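Local coordinates for GH26A (Muricauda sp. MAR_2010_75, PDB 6Q75), which probably hydrolyses glycosidic bonds in polysaccharides, most likely beta-mannans, as a member of glycoside hydrolase family 26, at residues 84-89 with 157-162; 93-98 with 103-108; 151-156 with 203-208; 171-176 with 295-300. All blocks are in the same frame, centred on the assembly; numbering follows the deposited sequence.

Contact 1 (84-89 with 157-162); sequences KDNPGE and AVHLKK
This is a CH-pi contact between the start of one helix and the side of another: the H159 imidazole lies over the backbone of G88. It sits on the outer layer of the fold, where helix 88-100 begins beside helix 144-165. G88 CA stands 3.5 Å from the centroid of the H159 ring and almost on its normal, 12° off, so it lies over the face. The opposite face is covered by V158 CG2 of the same helix, and the ring is sandwiched. H159 CG is anti to the carbonyl carbon (chi1 -58°), which carries the ring out toward the first turn of helix 88-100. E89 adds its backbone N, 3.7 Å from H159 CE1, and its CG lies 4.0 Å from H159 CE1. N86 meets the far end of the ring; its ND2 lies at the edge, 4.0 Å from H159 NE2, with no hydrogen bond. N86 OD1 accepts from G88 N at 2.9 Å, an Asx turn that caps the start of the helix. Both helices belong to the shell of a beta/alpha barrel, the fold of family 26. With an alanine here in place of H159, the backbone at G88 would probably lose its flat cover and a gap would open between the helices. F79 and V92 also pack on H159, and W81 lies against N86.

Contact 2 (93-98 with 103-108); sequences KEAIDK and AIVTLM
A95 and V105 meet in the tight part of this contact, where helix 88-100 lies on strand 104-108. A95 CB is 4.2 Å from V105 CG1. The other branch, V105 CG2, touches A95 O at 3.8 Å. The valine reaches both because CG1 is anti to its backbone N (chi1 167°) and CG2 is anti to the carbonyl carbon. Further along, the helix and the strand come together at the turn that joins them. A103 N donates to K98 O at 3.0 Å, a nearly straight bond (164°) that spans five residues and closes the turn. A103 CB also rests 3.5 Å from K98 O and lies 4.2 Å from K98 CB. The looser, more open part is the helix flank where E94 and D97 are partly exposed. K98 is buried; its chain starts toward the strand, then bends twice and leads its amine away. K98 NZ forms a salt bridge with E94 OE2 at 3.0 Å, approaching on the anti side and out of the carboxylate plane. It forms another with E101, while E94 OE2 is also bonded to S58. The contact joins the helix and second strand of a beta-alpha-beta unit, strand 74-78, helix 88-100, strand 104-108. W75 of the first strand packs on A95 and K98, L163 of helix 144-165 also touches A95, and I170 of strand 170-173 touches V105.

Contact 3 (151-156 with 203-208); sequences QQVDQV and DRLVNH
D154 and R204 form a side-on salt bridge between helices 144-165 and 194-208. R204 NE donates to D154 OD1 at 2.7 Å, almost straight at 168°. R204 NH2 donates to D154 OD2 at 3.0 Å, on its syn lone pair. The carboxylate and guanidinium are nearly coplanar, and both main bonds lie close to the guanidinium plane. A third bond, from R204 NH2 to D154 OD1, is weak. R204 CG is anti to the backbone N (chi1 -175°) and the chain is extended as far as NE, which brings the group across to the other helix. D154 OD1 has a second partner, H209 NE2, just beyond the helix. A water bonds H208 NE2 at 3.0 Å and makes a weak bond to D154 OD2. The paired arginine is likely to favour the charged form of the carboxylate. H208 CD2 also lies 3.6 Å above one face of the guanidinium. These are neighbouring outer helices of a beta/alpha barrel; their short segments cross at -59°, with axes 10.9 Å apart. Beside the ion pair the contact is apolar. V153 CG1 touches R204 CD at 3.8 Å and L205 CD2 at the same distance. A leucine in place of R204 would probably leave D154 without its charged mate and the H208 ring without the group over its face. L205 continues inward onto W172 and W216 of the barrel strands.

Contact 4 (171-176 with 295-300); sequences LWRPYH and WFMVWS
The six-membered ring of W295 carries the L171 side chain on one face. L171 CD1 lies 3.9 Å from the centroid of that ring and 14° off its normal, a CH-pi contact. With respect to the whole indole it sits toward the rim, closest to W295 CH2 at 3.8 Å. L171 CD2 reaches the same atom at 4.0 Å, so both methyls press on this end of the ring system. W295 CG stands between the backbone N and the carbonyl carbon (chi1 75°), the crowded position, and the indole extends from there toward L171. The second flat group is the R173 guanidinium, which meets M297 obliquely. M297 CE is 3.4 Å from R173 NH1, while M297 SD is 4.1 Å from R173 NH2. The strands themselves stay far apart: L171 and W295, the nearest pair, have CA atoms 11.1 Å from each other. Side chains therefore fill the inside of the barrel between strands 170-173 and 293-299, near the centre of the chain. Beyond them H176 binds a Tris molecule, probably from the crystallisation liquor. This is consistent with a pocket at the C-terminal ends of the strands, as in other family 26 enzymes. No hydrogen bond crosses this contact. R173 is held instead by N219 at NE and by T106 at NH2, residues of neighbouring strands, so its direction is set by those bonds and M297 adds only non-directional packing.

Contact 4 is the core, inside the barrel. Contact 2 is also buried but lies between the sheet and its helix layer. Contacts 1 and 3 are partly buried and lie further out, among the helices. Helix 88-100 serves contacts 1 and 2, and helix 144-165 serves contacts 1 and 3, where A157 packs on L205. Contacts 2 and 4 meet where strands 104-108 and 170-173 adjoin: L171 N bonds V105 O, T106 OG1 bonds L171 O, and M108 packs on R173 and H176. L205 and V156 of contact 3 reach W172 of contact 4. Across the segments, contact 3 uses charge, contact 2 a backbone bond with small aliphatic groups, and contacts 1 and 4 ring faces.

Contact 1 (84-89 with 157-162)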
# COMPACT_ATOMS: atom_id res chain seq x y z
N LYS A 84 15.21 4.07 -16.56
CA LYS A 84 14.95 4.36 -17.97
C LYS A 84 13.61 3.78 -18.41
O LYS A 84 12.80 4.48 -19.03
CB LYS A 84 16.08 3.81 -18.84
CG LYS A 84 15.82 3.94 -20.34
CD LYS A 84 16.94 3.31 -21.18
N ASP A 85 13.35 2.52 -18.08
CA ASP A 85 12.23 1.78 -18.64
C ASP A 85 11.03 1.75 -17.70
O ASP A 85 11.17 1.74 -16.47
CB ASP A 85 12.66 0.35 -18.98
CG ASP A 85 13.76 0.30 -20.03
OD1 ASP A 85 13.56 0.86 -21.13
OD2 ASP A 85 14.81 -0.31 -19.76
N ASN A 86 9.83 1.75 -18.29
CA ASN A 86 8.60 1.47 -17.58
C ASN A 86 8.70 0.12 -16.86
O ASN A 86 8.90 -0.91 -17.53
CB ASN A 86 7.42 1.45 -18.56
CG ASN A 86 6.07 1.41 -17.87
OD1 ASN A 86 5.91 0.83 -16.80
ND2 ASN A 86 5.08 2.04 -18.49
N PRO A 87 8.56 0.08 -15.53
CA PRO A 87 8.71 -1.19 -14.80
C PRO A 87 7.48 -2.09 -14.82
O PRO A 87 7.53 -3.20 -14.30
CB PRO A 87 8.99 -0.72 -13.37
CG PRO A 87 8.19 0.54 -13.26
CD PRO A 87 8.31 1.21 -14.62
N GLY A 88 6.38 -1.67 -15.46
CA GLY A 88 5.12 -2.36 -15.27
C GLY A 88 5.13 -3.81 -15.74
O GLY A 88 4.59 -4.68 -15.06
N GLU A 89 5.70 -4.08 -16.92
CA GLU A 89 5.69 -5.45 -17.43
C GLU A 89 6.46 -6.39 -16.50
O GLU A 89 6.03 -7.52 -16.24
CB GLU A 89 6.23 -5.48 -18.85
CG GLU A 89 5.16 -5.07 -19.86
CD GLU A 89 5.57 -5.30 -21.31
OE1 GLU A 89 5.74 -4.29 -22.04
OE2 GLU A 89 5.69 -6.47 -21.73
N ALA A 157 -2.53 1.77 -15.19
CA ALA A 157 -3.80 1.07 -15.37
C ALA A 157 -3.67 -0.09 -16.36
O ALA A 157 -4.33 -1.12 -16.20
CB ALA A 157 -4.88 2.05 -15.85
N VAL A 158 -2.85 0.07 -17.40
CA VAL A 158 -2.72 -1.00 -18.38
C VAL A 158 -2.17 -2.27 -17.73
O VAL A 158 -2.51 -3.39 -18.14
CB VAL A 158 -1.84 -0.55 -19.56
CG1 VAL A 158 -2.54 0.54 -20.35
CG2 VAL A 158 -0.51 -0.06 -19.08
N HIS A 159 -1.33 -2.11 -16.72
CA HIS A 159 -0.76 -3.27 -16.05
C HIS A 159 -1.74 -3.83 -15.01
O HIS A 159 -1.86 -5.06 -14.87
CB HIS A 159 0.58 -2.87 -15.42
CG HIS A 159 1.55 -2.35 -16.44
ND1 HIS A 159 1.96 -3.09 -17.53
CD2 HIS A 159 2.11 -1.12 -16.59
CE1 HIS A 159 2.76 -2.35 -18.28
NE2 HIS A 159 2.86 -1.15 -17.74
N LEU A 160 -2.47 -2.97 -14.32
CA LEU A 160 -3.53 -3.48 -13.44
C LEU A 160 -4.56 -4.27 -14.23
O LEU A 160 -5.10 -5.27 -13.73
CB LEU A 160 -4.19 -2.31 -12.70
CG LEU A 160 -3.26 -1.57 -11.73
CD1 LEU A 160 -3.94 -0.35 -11.12
CD2 LEU A 160 -2.71 -2.48 -10.60
N LYS A 161 -4.81 -3.87 -15.49
CA LYS A 161 -5.79 -4.58 -16.30
C LYS A 161 -5.26 -5.93 -16.74
O LYS A 161 -6.02 -6.90 -16.82
CB LYS A 161 -6.11 -3.74 -17.55
CG LYS A 161 -7.22 -2.73 -17.40
CD LYS A 161 -7.22 -1.82 -18.65
CE LYS A 161 -8.51 -1.05 -18.82
NZ LYS A 161 -8.45 -0.17 -20.04
N LYS A 162 -3.96 -6.04 -16.98
CA LYS A 162 -3.38 -7.35 -17.25
C LYS A 162 -3.49 -8.25 -16.02
O LYS A 162 -3.77 -9.46 -16.14
CB LYS A 162 -1.93 -7.19 -17.69
CG LYS A 162 -1.22 -8.49 -17.99

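Contact 2 (93-98 with 103-108)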
# COMPACT_ATOMS: atom_id res chain seq x y z
N LYS A 93 4.71 -9.58 -14.43
CA LYS A 93 5.15 -10.95 -14.60
C LYS A 93 5.49 -11.58 -13.26
O LYS A 93 5.18 -12.75 -13.02
CB LYS A 93 6.37 -11.02 -15.51
CG LYS A 93 6.78 -12.45 -15.90
N GLU A 94 6.13 -10.83 -12.37
CA GLU A 94 6.46 -11.43 -11.09
C GLU A 94 5.24 -11.49 -10.17
O GLU A 94 5.12 -12.45 -9.39
CB GLU A 94 7.63 -10.69 -10.44
CG GLU A 94 8.04 -11.33 -9.11
CD GLU A 94 8.80 -12.64 -9.30
OE1 GLU A 94 9.07 -13.03 -10.45
OE2 GLU A 94 9.13 -13.30 -8.28
N ALA A 95 4.32 -10.52 -10.27
CA ALA A 95 3.11 -10.59 -9.46
C ALA A 95 2.27 -11.81 -9.82
O ALA A 95 1.72 -12.48 -8.94
CB ALA A 95 2.27 -9.32 -9.62
N ILE A 96 2.14 -12.10 -11.13
CA ILE A 96 1.39 -13.29 -11.52
C ILE A 96 2.09 -14.55 -11.03
O ILE A 96 1.44 -15.46 -10.50
CB ILE A 96 1.17 -13.32 -13.04
CG1 ILE A 96 0.14 -12.26 -13.43
CG2 ILE A 96 0.70 -14.68 -13.49
CD1 ILE A 96 0.20 -11.86 -14.92
N ASP A 97 3.42 -14.61 -11.17
CA ASP A 97 4.14 -15.77 -10.65
C ASP A 97 3.94 -15.91 -9.14
O ASP A 97 3.69 -17.02 -8.66
CB ASP A 97 5.65 -15.69 -10.94
CG ASP A 97 6.01 -16.05 -12.39
OD1 ASP A 97 5.12 -16.47 -13.16
OD2 ASP A 97 7.21 -15.97 -12.74
N LYS A 98 4.04 -14.81 -8.38
CA LYS A 98 3.89 -14.90 -6.93
C LYS A 98 2.48 -15.31 -6.54
O LYS A 98 2.30 -16.17 -5.67
CB LYS A 98 4.28 -13.58 -6.27
CG LYS A 98 5.78 -13.39 -6.19
CD LYS A 98 6.37 -14.25 -5.07
CE LYS A 98 7.88 -14.37 -5.18
NZ LYS A 98 8.30 -15.33 -6.23
N ALA A 103 1.04 -16.45 -2.95
CA ALA A 103 1.21 -15.23 -2.19
C ALA A 103 0.04 -14.27 -2.41
O ALA A 103 -0.68 -14.34 -3.41
CB ALA A 103 2.51 -14.52 -2.59
N ILE A 104 -0.14 -13.38 -1.45
CA ILE A 104 -1.11 -12.29 -1.57
C ILE A 104 -0.34 -11.07 -2.07
O ILE A 104 0.74 -10.77 -1.57
CB ILE A 104 -1.80 -12.02 -0.23
CG1 ILE A 104 -2.68 -13.22 0.17
CG2 ILE A 104 -2.65 -10.76 -0.28
CD1 ILE A 104 -3.10 -13.22 1.64
N VAL A 105 -0.87 -10.39 -3.10
CA VAL A 105 -0.10 -9.36 -3.82
C VAL A 105 -0.52 -7.97 -3.36
O VAL A 105 -1.72 -7.65 -3.35
CB VAL A 105 -0.30 -9.48 -5.34
CG1 VAL A 105 0.25 -8.21 -6.07
CG2 VAL A 105 0.32 -10.74 -5.86
N THR A 106 0.46 -7.12 -3.02
CA THR A 106 0.18 -5.71 -2.78
C THR A 106 1.07 -4.85 -3.67
O THR A 106 2.23 -5.18 -3.92
CB THR A 106 0.34 -5.32 -1.28
OG1 THR A 106 -0.04 -3.94 -1.11
CG2 THR A 106 1.78 -5.53 -0.75
N LEU A 107 0.50 -3.77 -4.21
CA LEU A 107 1.23 -2.86 -5.10
C LEU A 107 0.98 -1.42 -4.68
O LEU A 107 -0.13 -1.05 -4.28
CB LEU A 107 0.80 -3.07 -6.57
CG LEU A 107 1.13 -4.48 -7.08
CD1 LEU A 107 0.49 -4.70 -8.47
CD2 LEU A 107 2.65 -4.70 -7.14
N MET A 108 2.05 -0.62 -4.73
CA MET A 108 2.00 0.82 -4.48
C MET A 108 2.53 1.56 -5.71
O MET A 108 2.85 0.95 -6.74
CB MET A 108 2.82 1.18 -3.23
CG MET A 108 4.30 0.87 -3.40
SD MET A 108 5.23 1.01 -1.85
CE MET A 108 4.89 2.72 -1.41

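Contact 3 (151-156 with 203-208)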
# COMPACT_ATOMS: atom_id res chain seq x y z
N GLN A 151 -2.79 10.60 -18.31
CA GLN A 151 -1.86 9.76 -19.06
C GLN A 151 -0.93 8.99 -18.13
O GLN A 151 -0.57 7.84 -18.41
CB GLN A 151 -1.04 10.60 -20.04
CG GLN A 151 -1.87 11.25 -21.10
CD GLN A 151 -1.06 12.22 -21.93
OE1 GLN A 151 0.12 12.47 -21.65
NE2 GLN A 151 -1.68 12.75 -22.98
N GLN A 152 -0.50 9.62 -17.04
CA GLN A 152 0.35 8.92 -16.08
C GLN A 152 -0.42 7.81 -15.38
O GLN A 152 0.13 6.73 -15.12
CB GLN A 152 0.89 9.92 -15.06
CG GLN A 152 1.88 10.89 -15.67
CD GLN A 152 2.19 12.06 -14.75
OE1 GLN A 152 1.49 12.30 -13.77
NE2 GLN A 152 3.24 12.80 -15.08
N VAL A 153 -1.68 8.06 -15.03
CA VAL A 153 -2.52 7.00 -14.47
C VAL A 153 -2.66 5.85 -15.45
O VAL A 153 -2.60 4.68 -15.07
CB VAL A 153 -3.90 7.57 -14.06
CG1 VAL A 153 -4.91 6.44 -13.73
CG2 VAL A 153 -3.75 8.51 -12.90
N ASP A 154 -2.86 6.16 -16.73
CA ASP A 154 -3.09 5.10 -17.71
C ASP A 154 -1.85 4.22 -17.90
O ASP A 154 -1.99 3.04 -18.25
CB ASP A 154 -3.53 5.71 -19.05
CG ASP A 154 -4.93 6.33 -18.99
OD1 ASP A 154 -5.60 6.24 -17.95
OD2 ASP A 154 -5.36 6.93 -19.99
N GLN A 155 -0.65 4.76 -17.66
CA GLN A 155 0.57 3.96 -17.76
C GLN A 155 0.66 2.90 -16.68
O GLN A 155 1.47 1.97 -16.79
CB GLN A 155 1.82 4.85 -17.70
CG GLN A 155 2.08 5.61 -18.99
CD GLN A 155 3.23 6.62 -18.87
OE1 GLN A 155 3.42 7.23 -17.81
NE2 GLN A 155 3.96 6.82 -19.96
N VAL A 156 -0.09 3.04 -15.59
CA VAL A 156 -0.18 1.98 -14.59
C VAL A 156 -1.43 1.13 -14.80
O VAL A 156 -1.40 -0.09 -14.61
CB VAL A 156 -0.14 2.60 -13.18
CG1 VAL A 156 -0.37 1.52 -12.12
CG2 VAL A 156 1.19 3.27 -12.96
N ASP A 203 -12.35 7.02 -9.54
CA ASP A 203 -13.21 7.09 -10.72
C ASP A 203 -12.47 6.60 -11.97
O ASP A 203 -13.04 5.86 -12.78
CB ASP A 203 -13.73 8.52 -10.90
CG ASP A 203 -14.63 8.68 -12.12
OD1 ASP A 203 -15.74 8.10 -12.16
OD2 ASP A 203 -14.22 9.41 -13.05
N ARG A 204 -11.22 7.02 -12.16
CA ARG A 204 -10.55 6.63 -13.40
C ARG A 204 -10.28 5.13 -13.41
O ARG A 204 -10.45 4.46 -14.43
CB ARG A 204 -9.25 7.40 -13.60
CG ARG A 204 -8.63 7.06 -14.97
CD ARG A 204 -7.78 8.16 -15.60
NE ARG A 204 -7.54 7.89 -17.02
CZ ARG A 204 -8.30 8.35 -18.02
NH1 ARG A 204 -9.35 9.12 -17.77
NH2 ARG A 204 -8.00 8.05 -19.28
N LEU A 205 -9.83 4.57 -12.30
CA LEU A 205 -9.48 3.15 -12.33
C LEU A 205 -10.72 2.26 -12.34
O LEU A 205 -10.80 1.31 -13.14
CB LEU A 205 -8.59 2.84 -11.14
CG LEU A 205 -7.21 3.48 -11.22
CD1 LEU A 205 -6.37 2.92 -10.04
CD2 LEU A 205 -6.52 3.17 -12.53
N VAL A 206 -11.69 2.54 -11.48
CA VAL A 206 -12.85 1.65 -11.35
C VAL A 206 -13.86 1.89 -12.47
O VAL A 206 -14.41 0.95 -13.05
CB VAL A 206 -13.49 1.83 -9.97
CG1 VAL A 206 -14.80 1.01 -9.86
CG2 VAL A 206 -12.48 1.48 -8.85
N ASN A 207 -14.15 3.14 -12.76
CA ASN A 207 -15.22 3.39 -13.72
C ASN A 207 -14.70 3.50 -15.15
O ASN A 207 -15.31 2.94 -16.07
CB ASN A 207 -15.98 4.65 -13.33
CG ASN A 207 -16.68 4.50 -12.01
OD1 ASN A 207 -17.22 3.44 -11.70
ND2 ASN A 207 -16.67 5.56 -11.22
N HIS A 208 -13.60 4.22 -15.38
CA HIS A 208 -13.14 4.34 -16.75
C HIS A 208 -12.49 3.05 -17.21
O HIS A 208 -12.83 2.51 -18.27
CB HIS A 208 -12.16 5.50 -16.88
CG HIS A 208 -11.55 5.61 -18.24
ND1 HIS A 208 -12.25 6.10 -19.32
CD2 HIS A 208 -10.32 5.29 -18.70
CE1 HIS A 208 -11.47 6.08 -20.39
NE2 HIS A 208 -10.29 5.60 -20.04
O HOH W 1 -7.74 5.20 -21.64

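Contact 4 (171-176 with 295-300)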
# COMPACT_ATOMS: atom_id res chain seq x y z
N LEU A 171 -3.94 -5.76 -3.34
CA LEU A 171 -4.03 -4.77 -2.28
C LEU A 171 -3.37 -3.49 -2.79
O LEU A 171 -2.14 -3.36 -2.78
CB LEU A 171 -3.33 -5.27 -1.00
CG LEU A 171 -3.98 -6.53 -0.42
CD1 LEU A 171 -3.06 -7.14 0.66
CD2 LEU A 171 -5.36 -6.23 0.18
N TRP A 172 -4.19 -2.54 -3.28
CA TRP A 172 -3.72 -1.38 -4.02
C TRP A 172 -3.59 -0.19 -3.07
O TRP A 172 -4.57 0.18 -2.41
CB TRP A 172 -4.73 -1.10 -5.14
CG TRP A 172 -4.58 0.15 -5.91
CD1 TRP A 172 -5.53 1.12 -6.08
CD2 TRP A 172 -3.44 0.57 -6.67
NE1 TRP A 172 -5.04 2.13 -6.88
CE2 TRP A 172 -3.77 1.81 -7.27
CE3 TRP A 172 -2.17 0.01 -6.90
CZ2 TRP A 172 -2.88 2.52 -8.08
CZ3 TRP A 172 -1.27 0.73 -7.69
CH2 TRP A 172 -1.65 1.97 -8.29
N ARG A 173 -2.37 0.38 -2.93
CA ARG A 173 -2.09 1.43 -1.94
C ARG A 173 -1.52 2.66 -2.64
O ARG A 173 -0.31 2.91 -2.62
CB ARG A 173 -1.15 0.92 -0.83
CG ARG A 173 -1.24 -0.60 -0.55
CD ARG A 173 -0.53 -0.95 0.76
NE ARG A 173 0.78 -0.28 0.87
CZ ARG A 173 1.88 -0.69 0.24
NH1 ARG A 173 3.01 -0.01 0.38
NH2 ARG A 173 1.84 -1.77 -0.56
N PRO A 174 -2.37 3.43 -3.33
CA PRO A 174 -1.89 4.64 -4.02
C PRO A 174 -1.75 5.86 -3.10
O PRO A 174 -2.46 6.01 -2.10
CB PRO A 174 -3.00 4.88 -5.06
CG PRO A 174 -4.28 4.45 -4.30
CD PRO A 174 -3.82 3.25 -3.40
N TYR A 175 -0.85 6.75 -3.48
CA TYR A 175 -0.69 8.07 -2.85
C TYR A 175 -0.56 7.92 -1.33
O TYR A 175 -1.26 8.57 -0.55
CB TYR A 175 -1.84 8.99 -3.20
CG TYR A 175 -1.95 9.30 -4.68
CD1 TYR A 175 -0.86 9.80 -5.41
CD2 TYR A 175 -3.15 9.10 -5.36
CE1 TYR A 175 -0.96 10.08 -6.78
CE2 TYR A 175 -3.26 9.40 -6.73
CZ TYR A 175 -2.16 9.88 -7.42
OH TYR A 175 -2.28 10.16 -8.78
N HIS A 176 0.34 7.03 -0.94
CA HIS A 176 0.52 6.65 0.45
C HIS A 176 1.20 7.77 1.26
O HIS A 176 1.79 8.70 0.71
CB HIS A 176 1.35 5.37 0.53
CG HIS A 176 2.71 5.55 -0.08
ND1 HIS A 176 2.89 5.82 -1.41
CD2 HIS A 176 3.94 5.59 0.48
CE1 HIS A 176 4.18 5.97 -1.66
NE2 HIS A 176 4.84 5.83 -0.52
N TRP A 295 -1.93 -7.22 8.46
CA TRP A 295 -0.65 -7.64 7.89
C TRP A 295 0.38 -6.60 8.26
O TRP A 295 0.05 -5.51 8.75
CB TRP A 295 -0.71 -7.88 6.35
CG TRP A 295 -0.75 -6.65 5.49
CD1 TRP A 295 0.31 -5.85 5.10
CD2 TRP A 295 -1.92 -6.09 4.85
NE1 TRP A 295 -0.14 -4.83 4.27
CE2 TRP A 295 -1.51 -4.95 4.12
CE3 TRP A 295 -3.28 -6.44 4.85
CZ2 TRP A 295 -2.41 -4.16 3.37
CZ3 TRP A 295 -4.18 -5.63 4.12
CH2 TRP A 295 -3.73 -4.52 3.38
N PHE A 296 1.64 -6.97 8.10
CA PHE A 296 2.74 -6.02 8.12
C PHE A 296 3.53 -6.24 6.85
O PHE A 296 3.53 -7.34 6.30
CB PHE A 296 3.63 -6.20 9.37
CG PHE A 296 4.33 -7.53 9.45
CD1 PHE A 296 5.47 -7.80 8.69
CD2 PHE A 296 3.90 -8.49 10.36
CE1 PHE A 296 6.14 -9.02 8.80
CE2 PHE A 296 4.56 -9.71 10.47
CZ PHE A 296 5.69 -9.98 9.70
N MET A 297 4.23 -5.19 6.38
CA MET A 297 5.08 -5.32 5.20
C MET A 297 6.41 -4.64 5.48
O MET A 297 6.48 -3.41 5.55
CB MET A 297 4.42 -4.69 3.95
CG MET A 297 5.20 -5.05 2.71
SD MET A 297 4.69 -4.21 1.20
CE MET A 297 5.05 -2.49 1.62
N VAL A 298 7.47 -5.44 5.66
CA VAL A 298 8.79 -4.87 5.92
C VAL A 298 9.35 -4.23 4.65
O VAL A 298 9.17 -4.74 3.53
CB VAL A 298 9.74 -5.95 6.46
CG1 VAL A 298 11.13 -5.39 6.66
CG2 VAL A 298 9.20 -6.47 7.75
N TRP A 299 10.00 -3.08 4.82
CA TRP A 299 10.48 -2.30 3.68
C TRP A 299 11.83 -2.84 3.23
O TRP A 299 12.85 -2.55 3.84
CB TRP A 299 10.60 -0.83 4.06
CG TRP A 299 10.91 0.00 2.83
CD1 TRP A 299 12.13 0.48 2.45
CD2 TRP A 299 9.99 0.38 1.80
NE1 TRP A 299 12.01 1.19 1.27
CE2 TRP A 299 10.70 1.12 0.85
CE3 TRP A 299 8.61 0.18 1.61
CZ2 TRP A 299 10.09 1.66 -0.30
CZ3 TRP A 299 8.01 0.71 0.49
CH2 TRP A 299 8.75 1.45 -0.46
N SER A 300 11.85 -3.58 2.12
CA SER A 300 13.11 -4.03 1.52
C SER A 300 14.18 -4.47 2.51
O SER A 300 13.96 -5.41 3.27
CB SER A 300 13.65 -2.95 0.60
OG SER A 300 12.68 -2.76 -0.45